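Local coordinates for transcriptional regulator, TetR family (PDB 2G7S), which probably binds operator DNA as a dimeric, all-helical regulator of the TetR family, and may respond to a small-molecule ligand as its relatives do, at residues G39-N42 / A43-H46; P50-S53 / D54-K58; I78-P81 / L82-L85. All blocks are in the same frame, centred on the assembly; numbering follows the deposited sequence.

Contact 1. Residues G39-N42 / A43-H46; sequences GIRN and ASIH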
loop_
_atom_site.group_PDB
_atom_site.type_symbol
_atom_site.label_atom_id
_atom_site.label_comp_id
_atom_site.label_asym_id
_atom_site.label_seq_id
_atom_site.Cartn_x
_atom_site.Cartn_y
_atom_site.Cartn_z
ATOM N N GLY A 39 -19.234 -12.800 -20.285
ATOM C CA GLY A 39 -20.394 -13.188 -21.115
ATOM C C GLY A 39 -21.278 -14.239 -20.491
ATOM O O GLY A 39 -22.243 -14.649 -21.118
ATOM N N ILE A 40 -20.944 -14.716 -19.291
ATOM C CA ILE A 40 -21.860 -15.650 -18.631
ATOM C C ILE A 40 -22.829 -14.847 -17.813
ATOM O O ILE A 40 -22.551 -13.711 -17.455
ATOM C CB ILE A 40 -21.169 -16.790 -17.843
ATOM C CG1 ILE A 40 -20.559 -16.305 -16.515
ATOM C CG2 ILE A 40 -20.264 -17.587 -18.775
ATOM C CD1 ILE A 40 -19.687 -15.194 -16.555
ATOM N N ARG A 41 -23.968 -15.448 -17.499
ATOM C CA ARG A 41 -24.936 -14.804 -16.647
ATOM C C ARG A 41 -24.579 -14.957 -15.181
ATOM O O ARG A 41 -23.803 -15.827 -14.749
ATOM C CB ARG A 41 -26.342 -15.327 -16.904
ATOM C CG ARG A 41 -26.562 -16.777 -16.929
ATOM C CD ARG A 41 -28.002 -17.040 -17.665
ATOM N NE ARG A 41 -28.354 -18.429 -17.461
ATOM C CZ ARG A 41 -28.337 -19.378 -18.393
ATOM N NH1 ARG A 41 -28.101 -19.102 -19.669
ATOM N NH2 ARG A 41 -28.627 -20.625 -18.045
ATOM N N ASN A 42 -25.219 -14.124 -14.381
ATOM C CA ASN A 42 -24.975 -14.144 -12.952
ATOM C C ASN A 42 -25.097 -15.536 -12.308
ATOM O O ASN A 42 -24.200 -15.983 -11.571
ATOM C CB ASN A 42 -26.007 -13.259 -12.281
ATOM C CG ASN A 42 -25.756 -13.153 -10.834
ATOM O OD1 ASN A 42 -26.289 -13.947 -10.004
ATOM N ND2 ASN A 42 -24.881 -12.240 -10.495
ATOM N N ALA A 43 -26.176 -16.265 -12.577
ATOM C CA ALA A 43 -26.369 -17.583 -11.968
ATOM C C ALA A 43 -25.244 -18.544 -12.302
ATOM O O ALA A 43 -24.883 -19.382 -11.502
ATOM C CB ALA A 43 -27.710 -18.196 -12.411
ATOM N N SER A 44 -24.685 -18.406 -13.506
ATOM C CA SER A 44 -23.615 -19.275 -13.912
ATOM C C SER A 44 -22.351 -19.026 -13.078
ATOM O O SER A 44 -21.616 -19.973 -12.786
ATOM C CB SER A 44 -23.309 -19.061 -15.408
ATOM O OG SER A 44 -24.430 -19.463 -16.157
ATOM N N ILE A 45 -22.086 -17.776 -12.721
ATOM C CA ILE A 45 -20.938 -17.486 -11.855
ATOM C C ILE A 45 -21.071 -18.251 -10.535
ATOM O O ILE A 45 -20.152 -18.903 -10.067
ATOM C CB ILE A 45 -20.710 -16.017 -11.599
ATOM C CG1 ILE A 45 -20.586 -15.280 -12.945
ATOM C CG2 ILE A 45 -19.445 -15.838 -10.766
ATOM C CD1 ILE A 45 -20.590 -13.725 -12.801
ATOM N N HIS A 46 -22.271 -18.217 -9.975
ATOM C CA HIS A 46 -22.508 -18.951 -8.736
ATOM C C HIS A 46 -22.360 -20.446 -8.845
ATOM O O HIS A 46 -22.053 -21.113 -7.827
ATOM C CB HIS A 46 -23.923 -18.631 -8.209
ATOM C CG HIS A 46 -24.067 -17.236 -7.717
ATOM N ND1 HIS A 46 -23.730 -16.878 -6.433
ATOM C CD2 HIS A 46 -24.516 -16.102 -8.323
ATOM C CE1 HIS A 46 -23.976 -15.586 -6.261
ATOM N NE2 HIS A 46 -24.452 -15.091 -7.389
HETATM O O HOH W 1 -24.642 -12.035 -7.379
#
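Asn42 and His46 meet one turn apart at the start of a short helix, the amide oxygen lying at the edge of the imidazole and in its plane. Asn42 OD1 is 3.3 Å from His46 CD2, and the amide and ring planes are 54° apart, so the two groups are not stacked. With Asn42 CG anti to its own N (chi1 -176°), the amide is carried forward along the helix, toward the ring. A water closes the pair: it accepts from Asn42 ND2 at 3.1 Å and is hydrogen-bonded to His46 NE2. Helix 42-48, with helix 31-38 before it, forms the helix-turn-helix of the TetR family; by its place in the sequence it corresponds to the recognition helix, which in relatives enters the DNA major groove. Gly39, with positive phi, is the first residue to leave helical conformation after helix 31-38, and Arg41 is the N-cap residue. Its carbonyl O receives Ile45 N at 3.3 Å with an N-H...O angle of 152°, and Ser44 N only weakly. On the side facing helix 31-38, one of two modelled Ile40 conformers crosses Ile45 at about a right angle, a provisional contact with Ile40 CG1 3.7 Å from Ile45 CG1; Ile45 also packs on Tyr31 and Ile34. Arg41 runs extended past Ser44, whose OG, 3.5 Å from Arg41 CG, lies over one guanidinium face, offset toward the rim.

Contact 2. Residues P50-S53 / D54-K58; sequences PSKS and DLVCK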
loop_
_atom_site.group_PDB
_atom_site.type_symbol
_atom_site.label_atom_id
_atom_site.label_comp_id
_atom_site.label_asym_id
_atom_site.label_seq_id
_atom_site.Cartn_x
_atom_site.Cartn_y
_atom_site.Cartn_z
ATOM N N PRO A 50 -19.363 -20.647 -5.051
ATOM C CA PRO A 50 -20.580 -20.463 -4.208
ATOM C C PRO A 50 -20.655 -19.142 -3.487
ATOM O O PRO A 50 -21.725 -18.862 -2.935
ATOM C CB PRO A 50 -20.458 -21.543 -3.186
ATOM C CG PRO A 50 -19.046 -21.879 -3.080
ATOM C CD PRO A 50 -18.477 -21.693 -4.494
ATOM N N SER A 51 -19.600 -18.321 -3.482
ATOM C CA SER A 51 -19.697 -16.999 -2.931
ATOM C C SER A 51 -18.551 -16.210 -3.504
ATOM O O SER A 51 -17.555 -16.795 -3.991
ATOM C CB SER A 51 -19.520 -17.051 -1.427
ATOM O OG SER A 51 -18.192 -17.482 -1.109
ATOM N N LYS A 52 -18.636 -14.892 -3.369
ATOM C CA LYS A 52 -17.542 -14.034 -3.799
ATOM C C LYS A 52 -16.297 -14.266 -2.952
ATOM O O LYS A 52 -15.156 -14.238 -3.491
ATOM C CB LYS A 52 -18.007 -12.575 -3.725
ATOM C CG LYS A 52 -16.908 -11.617 -4.160
ATOM C CD LYS A 52 -17.490 -10.179 -4.081
ATOM C CE LYS A 52 -16.450 -9.201 -4.563
ATOM N NZ LYS A 52 -17.009 -7.764 -4.530
ATOM N N SER A 53 -16.458 -14.558 -1.677
ATOM C CA SER A 53 -15.258 -14.836 -0.851
ATOM C C SER A 53 -14.558 -16.058 -1.395
ATOM O O SER A 53 -13.307 -16.085 -1.401
ATOM C CB SER A 53 -15.600 -14.992 0.607
ATOM O OG SER A 53 -16.383 -16.095 0.848
ATOM N N ASP A 54 -15.332 -17.101 -1.772
ATOM C CA ASP A 54 -14.663 -18.252 -2.318
ATOM C C ASP A 54 -13.968 -17.961 -3.668
ATOM O O ASP A 54 -12.828 -18.419 -3.907
ATOM C CB ASP A 54 -15.692 -19.338 -2.538
ATOM C CG ASP A 54 -15.054 -20.603 -3.148
ATOM O OD1 ASP A 54 -14.287 -21.259 -2.396
ATOM O OD2 ASP A 54 -15.358 -20.887 -4.313
ATOM N N LEU A 55 -14.625 -17.178 -4.525
ATOM C CA LEU A 55 -13.991 -16.812 -5.787
ATOM C C LEU A 55 -12.649 -16.117 -5.519
ATOM O O LEU A 55 -11.604 -16.438 -6.138
ATOM C CB LEU A 55 -14.975 -15.871 -6.496
ATOM C CG LEU A 55 -14.635 -15.558 -7.928
ATOM C CD1 LEU A 55 -15.953 -15.011 -8.661
ATOM C CD2 LEU A 55 -13.624 -14.549 -7.938
ATOM N N VAL A 56 -12.676 -15.171 -4.583
ATOM C CA VAL A 56 -11.421 -14.419 -4.331
ATOM C C VAL A 56 -10.372 -15.302 -3.603
ATOM O O VAL A 56 -9.162 -15.180 -3.918
ATOM C CB VAL A 56 -11.755 -13.129 -3.577
ATOM C CG1 VAL A 56 -10.449 -12.389 -3.186
ATOM C CG2 VAL A 56 -12.635 -12.241 -4.500
ATOM N N CYS A 57 -10.792 -16.210 -2.721
ATOM C CA CYS A 57 -9.769 -17.105 -2.173
ATOM C C CYS A 57 -9.136 -17.927 -3.268
ATOM O O CYS A 57 -7.914 -18.140 -3.234
ATOM C CB CYS A 57 -10.407 -18.068 -1.170
ATOM S SG CYS A 57 -10.765 -17.336 0.436
ATOM N N LYS A 58 -9.948 -18.407 -4.223
ATOM C CA LYS A 58 -9.391 -19.209 -5.325
ATOM C C LYS A 58 -8.453 -18.382 -6.207
ATOM O O LYS A 58 -7.473 -18.904 -6.737
ATOM C CB LYS A 58 -10.528 -19.789 -6.160
ATOM C CG LYS A 58 -11.254 -20.858 -5.358
ATOM C CD LYS A 58 -10.455 -22.148 -5.369
ATOM C CE LYS A 58 -11.054 -23.166 -4.390
ATOM N NZ LYS A 58 -12.501 -23.022 -4.298
#
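Asp54 crosses the Pro50 ring obliquely at the N-terminal end of helix 52-77, the long helix that leads out of the DNA-binding region in the TetR fold. Its carboxylate oxygen OD2 approaches the ring at the carbon next to nitrogen, with Asp54 OD2 3.2 Å from Pro50 CD, while Pro50 CG is more distant. Asp54 CG stands anti to the backbone N (chi1 179°), which carries the carboxylate back toward the proline. The other oxygen serves the next turn: in the conformer modelled, one of two, Lys58 NZ forms a salt bridge with Asp54 OD1 at 3.1 Å, on the syn side and 20° out of the carboxylate plane. The carboxylate thus lies between the Pro50 ring and Lys58.

Ser51 is the N-cap. Its OG accepts from Asp54 N at 3.0 Å with an N-H...O angle of 162°, nearly straight. The hydroxyl sits between its own N and C, the rotamer that points it at the first turn. Ser51 O then takes Leu55 N, the opening bond of the regular i to i+4 series, followed by Val56 N on Lys52 O and Cys57 N on Ser53 O.

Lys52 turns away from this turn, fully extended, and its NZ donates to the carbonyl oxygens of Tyr26 and Phe29, with both rings in cation-pi contact. Leu55 packs on Ile13 and Ala17 of helix 6-24. On another side of the helix, Cys57 SG lies 3.4 Å from Ser53 O.

Contact 3. Residues I78-P81 / L82-L85; sequences ISDP and LEQL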
loop_
_atom_site.group_PDB
_atom_site.type_symbol
_atom_site.label_atom_id
_atom_site.label_comp_id
_atom_site.label_asym_id
_atom_site.label_seq_id
_atom_site.Cartn_x
_atom_site.Cartn_y
_atom_site.Cartn_z
ATOM N N ILE A 78 19.379 -18.266 -11.776
ATOM C CA ILE A 78 20.345 -17.226 -11.440
ATOM C C ILE A 78 21.183 -17.704 -10.241
ATOM O O ILE A 78 20.647 -18.039 -9.216
ATOM C CB ILE A 78 19.592 -15.904 -11.093
ATOM C CG1 ILE A 78 18.675 -15.514 -12.219
ATOM C CG2 ILE A 78 20.555 -14.831 -10.718
ATOM C CD1 ILE A 78 17.696 -14.336 -11.774
ATOM N N SER A 79 22.506 -17.724 -10.416
ATOM C CA SER A 79 23.352 -18.215 -9.315
ATOM C C SER A 79 23.570 -17.246 -8.152
ATOM O O SER A 79 23.599 -17.666 -6.970
ATOM C CB SER A 79 24.685 -18.728 -9.851
ATOM O OG SER A 79 25.365 -17.685 -10.526
ATOM N N ASP A 80 23.690 -15.947 -8.454
ATOM C CA ASP A 80 24.097 -15.000 -7.453
ATOM C C ASP A 80 22.865 -14.429 -6.720
ATOM O O ASP A 80 21.959 -13.895 -7.351
ATOM C CB ASP A 80 24.850 -13.923 -8.222
ATOM C CG ASP A 80 25.364 -12.770 -7.390
ATOM O OD1 ASP A 80 24.884 -12.476 -6.340
ATOM O OD2 ASP A 80 26.256 -12.002 -7.927
ATOM N N PRO A 81 22.810 -14.530 -5.393
ATOM C CA PRO A 81 21.643 -13.990 -4.658
ATOM C C PRO A 81 21.357 -12.529 -4.959
ATOM O O PRO A 81 20.187 -12.119 -5.030
ATOM C CB PRO A 81 22.062 -14.159 -3.171
ATOM C CG PRO A 81 23.028 -15.366 -3.187
ATOM C CD PRO A 81 23.798 -15.155 -4.475
ATOM N N LEU A 82 22.403 -11.718 -5.118
ATOM C CA LEU A 82 22.150 -10.294 -5.405
ATOM C C LEU A 82 21.423 -10.184 -6.765
ATOM O O LEU A 82 20.501 -9.376 -6.936
ATOM C CB LEU A 82 23.482 -9.519 -5.471
ATOM C CG LEU A 82 23.396 -8.063 -5.979
ATOM C CD1 LEU A 82 22.666 -7.285 -4.929
ATOM C CD2 LEU A 82 24.832 -7.543 -6.292
ATOM N N GLU A 83 21.835 -11.006 -7.729
ATOM C CA GLU A 83 21.198 -10.962 -9.043
ATOM C C GLU A 83 19.804 -11.553 -8.982
ATOM O O GLU A 83 18.952 -11.155 -9.805
ATOM C CB GLU A 83 22.100 -11.686 -10.070
ATOM C CG GLU A 83 23.435 -10.923 -10.218
ATOM C CD GLU A 83 23.287 -9.499 -10.684
ATOM O OE1 GLU A 83 22.387 -9.221 -11.510
ATOM O OE2 GLU A 83 24.042 -8.640 -10.189
ATOM N N GLN A 84 19.500 -12.425 -8.038
ATOM C CA GLN A 84 18.094 -12.875 -7.872
ATOM C C GLN A 84 17.229 -11.701 -7.394
ATOM O O GLN A 84 16.116 -11.508 -7.934
ATOM C CB GLN A 84 18.044 -14.011 -6.802
ATOM C CG GLN A 84 18.741 -15.309 -7.361
ATOM C CD GLN A 84 18.963 -16.350 -6.266
ATOM O OE1 GLN A 84 18.689 -16.132 -5.073
ATOM N NE2 GLN A 84 19.447 -17.501 -6.677
ATOM N N LEU A 85 17.736 -10.904 -6.438
ATOM C CA LEU A 85 16.943 -9.738 -6.002
ATOM C C LEU A 85 16.817 -8.740 -7.174
ATOM O O LEU A 85 15.719 -8.150 -7.349
ATOM C CB LEU A 85 17.578 -9.041 -4.815
ATOM C CG LEU A 85 17.750 -9.946 -3.607
ATOM C CD1 LEU A 85 18.581 -9.176 -2.564
ATOM C CD2 LEU A 85 16.362 -10.276 -3.040
HETATM O O HOH W 2 26.455 -9.167 -9.304
#
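Gln84 reaches back from the first turn of a helix to the loop that precedes it, and its amide clasps the carbonyl of Ile78. Its CB starts 3.4 Å from Pro81 O, within the turn. CG, anti to the carbonyl carbon of its own residue (chi1 -69°), passes 3.5 Å from Asp80 O and also lies against the Ile78 side chain. From there the chain is extended, and CD comes alongside Pro81 CA. At the tip the two amide atoms part: Gln84 NE2 donates to Ile78 O at 2.9 Å, with the acceptor close to the amide plane and an N-H...O angle of 160°, while OE1, near Pro81 CA, accepts from Arg141 NH2 of helix 118-144. Bonds at both atoms therefore fix the rotation of this buried amide.

The site is the turn joining helix 52-77 to helix 81-98, which belongs to the C-terminal part that in TetR relatives carries the ligand-binding and dimerisation functions. Asp80 is the N-cap residue there, followed by a proline in the first helical position. Asp80 OD1 accepts from Leu82 N at 2.9 Å, met on the anti side and 34° out of the carboxylate plane. The backbone adds Gln84 N on Asp80 O and Leu85 N on Pro81 O.

Asp80 OD2 and Glu83 OE2, 4.6 Å apart, would probably repel if both are ionised; a water donating to both bridges them, at 2.6 Å to Glu83 OE2, and Arg147 offers Asp80 OD2 a long, weak ion pair. Glu83 OE1 also has a salt bridge to Arg86. Ile78 crosses Glu83 at about a right angle, its CG2 3.6 Å from Glu83 CB.

Overall arrangement
From the N terminus the chain meets the three contacts in series; none nests or crosses, and each joins a turn to the helix that follows it. Contact 1 closes the turn between helices 31-38 and 42-48. After helix 42-48 and the short loop behind it, contact 2 opens helix 52-77, and the two contacts touch by packing of Ile45 CG2 on Leu55 CD1, with centres about 14 Å apart. Both lie on the same side of the chain's centre, in what is by family the DNA-binding part. Helix 52-77 then carries the chain to contact 3, about 36 Å from contact 2 between centres and on the opposite side, where helix 81-98 begins against helices 118-144 and 180-192.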